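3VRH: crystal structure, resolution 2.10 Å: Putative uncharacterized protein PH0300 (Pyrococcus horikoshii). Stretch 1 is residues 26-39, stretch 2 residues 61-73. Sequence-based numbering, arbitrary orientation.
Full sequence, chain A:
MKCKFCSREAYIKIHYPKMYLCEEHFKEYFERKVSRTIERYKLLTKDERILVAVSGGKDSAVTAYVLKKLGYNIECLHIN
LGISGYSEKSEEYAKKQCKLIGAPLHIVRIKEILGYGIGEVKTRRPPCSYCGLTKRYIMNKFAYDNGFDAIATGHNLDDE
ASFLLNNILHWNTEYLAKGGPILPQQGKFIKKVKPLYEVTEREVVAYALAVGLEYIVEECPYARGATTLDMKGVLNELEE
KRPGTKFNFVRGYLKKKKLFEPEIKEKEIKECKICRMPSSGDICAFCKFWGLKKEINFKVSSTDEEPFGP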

# COMPACT_ATOMS: atom_id res chain seq x y z
N PHE A 26 -14.37 2.34 29.64
CA PHE A 26 -13.94 2.62 28.28
C PHE A 26 -13.44 4.06 28.14
O PHE A 26 -12.39 4.30 27.54
CB PHE A 26 -15.08 2.38 27.27
CG PHE A 26 -14.77 2.92 25.91
CD1 PHE A 26 -13.76 2.35 25.14
CD2 PHE A 26 -15.47 4.01 25.41
CE1 PHE A 26 -13.46 2.86 23.88
CE2 PHE A 26 -15.18 4.52 24.15
CZ PHE A 26 -14.17 3.95 23.39
N LYS A 27 -14.21 5.00 28.70
CA LYS A 27 -13.84 6.42 28.68
C LYS A 27 -12.44 6.57 29.25
O LYS A 27 -11.57 7.21 28.65
CB LYS A 27 -14.84 7.25 29.49
CG LYS A 27 -16.09 7.61 28.67
CD LYS A 27 -17.31 7.97 29.53
CE LYS A 27 -17.05 9.10 30.51
NZ LYS A 27 -18.34 9.62 31.10
N GLU A 28 -12.23 5.94 30.40
CA GLU A 28 -10.94 5.95 31.09
C GLU A 28 -9.83 5.35 30.23
O GLU A 28 -8.75 5.94 30.09
CB GLU A 28 -11.06 5.21 32.42
CG GLU A 28 -9.75 5.06 33.17
CD GLU A 28 -9.92 4.54 34.60
OE1 GLU A 28 -11.01 4.03 34.95
OE2 GLU A 28 -8.94 4.65 35.38
N TYR A 29 -10.09 4.18 29.65
CA TYR A 29 -9.12 3.57 28.74
C TYR A 29 -8.77 4.54 27.59
O TYR A 29 -7.60 4.71 27.24
CB TYR A 29 -9.66 2.24 28.20
CG TYR A 29 -9.13 1.82 26.85
CD1 TYR A 29 -9.77 2.22 25.68
CD2 TYR A 29 -8.00 1.00 26.73
CE1 TYR A 29 -9.29 1.85 24.44
CE2 TYR A 29 -7.52 0.61 25.49
CZ TYR A 29 -8.18 1.04 24.34
OH TYR A 29 -7.73 0.68 23.08
N PHE A 30 -9.78 5.19 27.04
CA PHE A 30 -9.56 6.03 25.87
C PHE A 30 -8.72 7.24 26.25
O PHE A 30 -7.76 7.61 25.55
CB PHE A 30 -10.91 6.47 25.28
CG PHE A 30 -10.81 7.19 23.96
CD1 PHE A 30 -10.65 8.56 23.92
CD2 PHE A 30 -10.96 6.50 22.75
CE1 PHE A 30 -10.60 9.24 22.71
CE2 PHE A 30 -10.90 7.18 21.54
CZ PHE A 30 -10.72 8.55 21.53
N GLU A 31 -9.08 7.85 27.37
CA GLU A 31 -8.38 9.03 27.86
C GLU A 31 -6.93 8.70 28.24
O GLU A 31 -6.01 9.47 27.95
CB GLU A 31 -9.15 9.62 29.06
CG GLU A 31 -10.50 10.25 28.67
CD GLU A 31 -11.56 10.14 29.78
OE1 GLU A 31 -12.76 10.27 29.48
OE2 GLU A 31 -11.18 9.91 30.95
N ARG A 32 -6.73 7.54 28.86
CA ARG A 32 -5.37 7.09 29.17
C ARG A 32 -4.54 6.85 27.92
O ARG A 32 -3.39 7.29 27.84
CB ARG A 32 -5.41 5.80 29.99
CG ARG A 32 -5.89 5.98 31.40
CD ARG A 32 -6.10 4.64 32.08
NE ARG A 32 -6.48 4.79 33.48
CZ ARG A 32 -5.60 4.97 34.46
NH1 ARG A 32 -4.30 5.00 34.20
NH2 ARG A 32 -6.03 5.10 35.71
N LYS A 33 -5.11 6.16 26.94
CA LYS A 33 -4.40 5.91 25.68
C LYS A 33 -3.96 7.23 25.03
O LYS A 33 -2.83 7.36 24.57
CB LYS A 33 -5.27 5.12 24.72
CG LYS A 33 -4.53 4.63 23.48
CD LYS A 33 -5.19 3.38 22.91
CE LYS A 33 -4.20 2.22 22.74
NZ LYS A 33 -4.84 0.93 22.25
N VAL A 34 -4.86 8.21 25.00
CA VAL A 34 -4.52 9.48 24.37
C VAL A 34 -3.40 10.15 25.17
O VAL A 34 -2.45 10.69 24.60
CB VAL A 34 -5.75 10.41 24.27
CG1 VAL A 34 -5.34 11.79 23.79
CG2 VAL A 34 -6.79 9.81 23.32
N SER A 35 -3.52 10.10 26.49
CA SER A 35 -2.47 10.62 27.36
C SER A 35 -1.12 9.92 27.12
O SER A 35 -0.07 10.56 27.05
CB SER A 35 -2.88 10.46 28.81
OG SER A 35 -1.88 11.01 29.62
N ARG A 36 -1.17 8.60 26.97
CA ARG A 36 0.02 7.82 26.63
C ARG A 36 0.64 8.26 25.32
O ARG A 36 1.87 8.35 25.20
CB ARG A 36 -0.31 6.33 26.60
CG ARG A 36 -0.60 5.76 28.00
CD ARG A 36 -1.35 4.42 27.98
NE ARG A 36 -1.69 4.01 29.34
CZ ARG A 36 -2.58 3.06 29.65
NH1 ARG A 36 -3.24 2.43 28.69
NH2 ARG A 36 -2.82 2.76 30.93
N THR A 37 -0.20 8.58 24.34
CA THR A 37 0.27 9.04 23.04
C THR A 37 0.96 10.39 23.12
O THR A 37 2.02 10.57 22.52
CB THR A 37 -0.88 9.15 22.02
OG1 THR A 37 -1.49 7.87 21.88
CG2 THR A 37 -0.36 9.61 20.67
N ILE A 38 0.36 11.33 23.85
CA ILE A 38 0.96 12.64 24.02
C ILE A 38 2.35 12.51 24.67
O ILE A 38 3.31 13.13 24.23
CB ILE A 38 0.06 13.53 24.88
CG1 ILE A 38 -1.27 13.77 24.16
CG2 ILE A 38 0.77 14.85 25.21
CD1 ILE A 38 -2.33 14.40 25.05
N GLU A 39 2.43 11.70 25.72
CA GLU A 39 3.68 11.42 26.42
C GLU A 39 4.74 10.80 25.51
O GLU A 39 5.85 11.31 25.41
CB GLU A 39 3.39 10.46 27.57
CG GLU A 39 4.50 10.30 28.57
CD GLU A 39 3.97 9.75 29.89
OE1 GLU A 39 3.25 8.72 29.86
OE2 GLU A 39 4.25 10.36 30.95
N ALA A 61 -13.94 16.97 17.52
CA ALA A 61 -14.74 17.15 18.72
C ALA A 61 -14.19 16.36 19.90
O ALA A 61 -14.10 16.87 21.01
CB ALA A 61 -16.19 16.77 18.47
N VAL A 62 -13.88 15.09 19.66
CA VAL A 62 -13.38 14.21 20.70
C VAL A 62 -11.98 14.69 21.10
O VAL A 62 -11.59 14.61 22.27
CB VAL A 62 -13.37 12.72 20.21
CG1 VAL A 62 -12.47 11.83 21.07
CG2 VAL A 62 -14.80 12.17 20.20
N THR A 63 -11.23 15.19 20.12
CA THR A 63 -9.88 15.68 20.39
C THR A 63 -9.98 16.81 21.42
O THR A 63 -9.35 16.74 22.47
CB THR A 63 -9.17 16.20 19.13
OG1 THR A 63 -8.99 15.13 18.20
CG2 THR A 63 -7.81 16.79 19.47
N ALA A 64 -10.79 17.82 21.12
CA ALA A 64 -10.90 18.97 22.03
C ALA A 64 -11.49 18.54 23.36
O ALA A 64 -11.09 19.04 24.41
CB ALA A 64 -11.75 20.06 21.41
N TYR A 65 -12.43 17.61 23.31
CA TYR A 65 -13.06 17.11 24.51
C TYR A 65 -12.04 16.47 25.45
O TYR A 65 -12.02 16.77 26.64
CB TYR A 65 -14.18 16.11 24.19
CG TYR A 65 -15.00 15.70 25.41
CD1 TYR A 65 -14.50 14.78 26.33
CD2 TYR A 65 -16.26 16.24 25.64
CE1 TYR A 65 -15.21 14.40 27.43
CE2 TYR A 65 -17.00 15.87 26.77
CZ TYR A 65 -16.47 14.95 27.66
OH TYR A 65 -17.18 14.56 28.78
N VAL A 66 -11.21 15.59 24.92
CA VAL A 66 -10.26 14.85 25.75
C VAL A 66 -9.08 15.69 26.22
O VAL A 66 -8.68 15.59 27.37
CB VAL A 66 -9.75 13.55 25.06
CG1 VAL A 66 -8.72 12.84 25.92
CG2 VAL A 66 -10.91 12.60 24.79
N LEU A 67 -8.52 16.51 25.33
CA LEU A 67 -7.45 17.41 25.74
C LEU A 67 -7.91 18.27 26.92
O LEU A 67 -7.15 18.51 27.86
CB LEU A 67 -7.01 18.31 24.60
CG LEU A 67 -6.26 17.61 23.46
CD1 LEU A 67 -5.82 18.62 22.44
CD2 LEU A 67 -5.08 16.83 23.97
N LYS A 68 -9.18 18.69 26.89
CA LYS A 68 -9.78 19.49 27.95
C LYS A 68 -9.89 18.69 29.23
O LYS A 68 -9.48 19.14 30.30
CB LYS A 68 -11.18 19.98 27.53
CG LYS A 68 -11.81 20.98 28.49
CD LYS A 68 -11.17 22.35 28.34
CE LYS A 68 -11.81 23.34 29.31
NZ LYS A 68 -11.03 24.60 29.37
N LYS A 69 -10.47 17.49 29.13
CA LYS A 69 -10.63 16.62 30.28
C LYS A 69 -9.28 16.24 30.90
O LYS A 69 -9.14 16.13 32.12
CB LYS A 69 -11.43 15.38 29.90
CG LYS A 69 -11.78 14.49 31.08
CD LYS A 69 -12.81 13.44 30.69
CE LYS A 69 -13.16 12.55 31.88
NZ LYS A 69 -14.10 11.45 31.56
N LEU A 70 -8.26 16.09 30.05
CA LEU A 70 -6.92 15.78 30.52
C LEU A 70 -6.26 16.96 31.23
O LEU A 70 -5.25 16.79 31.91
CB LEU A 70 -6.02 15.29 29.38
CG LEU A 70 -6.36 13.89 28.89
CD1 LEU A 70 -5.34 13.40 27.84
CD2 LEU A 70 -6.42 12.93 30.07
N GLY A 71 -6.82 18.15 31.06
CA GLY A 71 -6.29 19.31 31.75
C GLY A 71 -5.43 20.24 30.91
O GLY A 71 -4.70 21.05 31.46
N TYR A 72 -5.52 20.14 29.59
CA TYR A 72 -4.76 21.03 28.72
C TYR A 72 -5.44 22.37 28.52
O TYR A 72 -6.64 22.50 28.74
CB TYR A 72 -4.47 20.35 27.37
CG TYR A 72 -3.45 19.25 27.52
CD1 TYR A 72 -3.83 17.98 27.89
CD2 TYR A 72 -2.10 19.51 27.33
CE1 TYR A 72 -2.90 16.96 28.05
CE2 TYR A 72 -1.16 18.51 27.49
CZ TYR A 72 -1.56 17.24 27.85
OH TYR A 72 -0.64 16.24 28.02
N ASN A 73 -4.67 23.36 28.10
CA ASN A 73 -5.21 24.70 27.86
C ASN A 73 -5.65 24.82 26.40
O ASN A 73 -4.86 25.15 25.52
CB ASN A 73 -4.17 25.78 28.20
CG ASN A 73 -4.65 27.18 27.85
OD1 ASN A 73 -5.85 27.42 27.72
ND2 ASN A 73 -3.71 28.10 27.67

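Which polar atoms join the two stretches? A single salt bridge does so: K69 NZ donates a hydrogen bond to E31 OE1 at 2.7 Å. K69 reaches it with all four chi angles in t, a fully extended chain. E31 starts sideways to the contact, but the end of its side chain comes nearer. E31 OE1 also has a hydrogen-bond partner elsewhere in the structure. K27 lies alongside, its CE 3.9 Å from K69 NZ; its own NZ is hydrogen-bonded to a residue just outside the stretches.

What fills the space beneath this bridge? The helices cross almost at right angles, at -85°, with axes 10.3 Å apart, and E31 and V66 have the closest CA atoms, at 6.5 Å. V66 points toward stretch 1 and packs against F30 and V34, one turn apart: its CG2 lies 4.0 Å from F30 CE1, at the edge of the ring, and its CG1 lies 4.1 Å from V34 CG1. F30 CE1 also packs 3.6 Å from V62 CG1, so this one ring corner touches two valines a turn apart.

How does the contact continue toward the C-terminal end of each stretch? I38 points toward stretch 2 and puts its CD1 among three side chains, 3.8 Å from L67 CD2, 4.2 Å from L70 CD1 and 4.0 Å from Y72 CE1. L70 CD1 is also 4.0 Å from S35 CB, where serine's small side chain contributes carbon to the contact. Y72 OH approaches I38 CG2 at 3.4 Å, an apolar neighbour that cannot satisfy the hydroxyl.

How are the remaining donors and acceptors satisfied? The backbone amides are mostly paired within each stretch; T63 OG1 bonds a residue just outside the stretches, and Y29 OH and T37 OG1 have partners elsewhere in the structure. The first helix pairs its amides with carbonyls four residues back, as in V34 N to F30 O at 3.0 Å. E28 and R32 point away from the contact, and R32 NH2 and NE bind E28 OE2 at 3.0 and 3.1 Å in a salt bridge; out of reach of stretch 2, K33 NZ donates to Y29 OH at 3.0 Å. The helix of stretch 2 is followed by a Schellman motif: G71 N bonds to K68 O and Y72 N to L67 O, both at 2.9 Å. The positive phi of G71 suits glycine, since a CB would jam against the preceding carbonyl O.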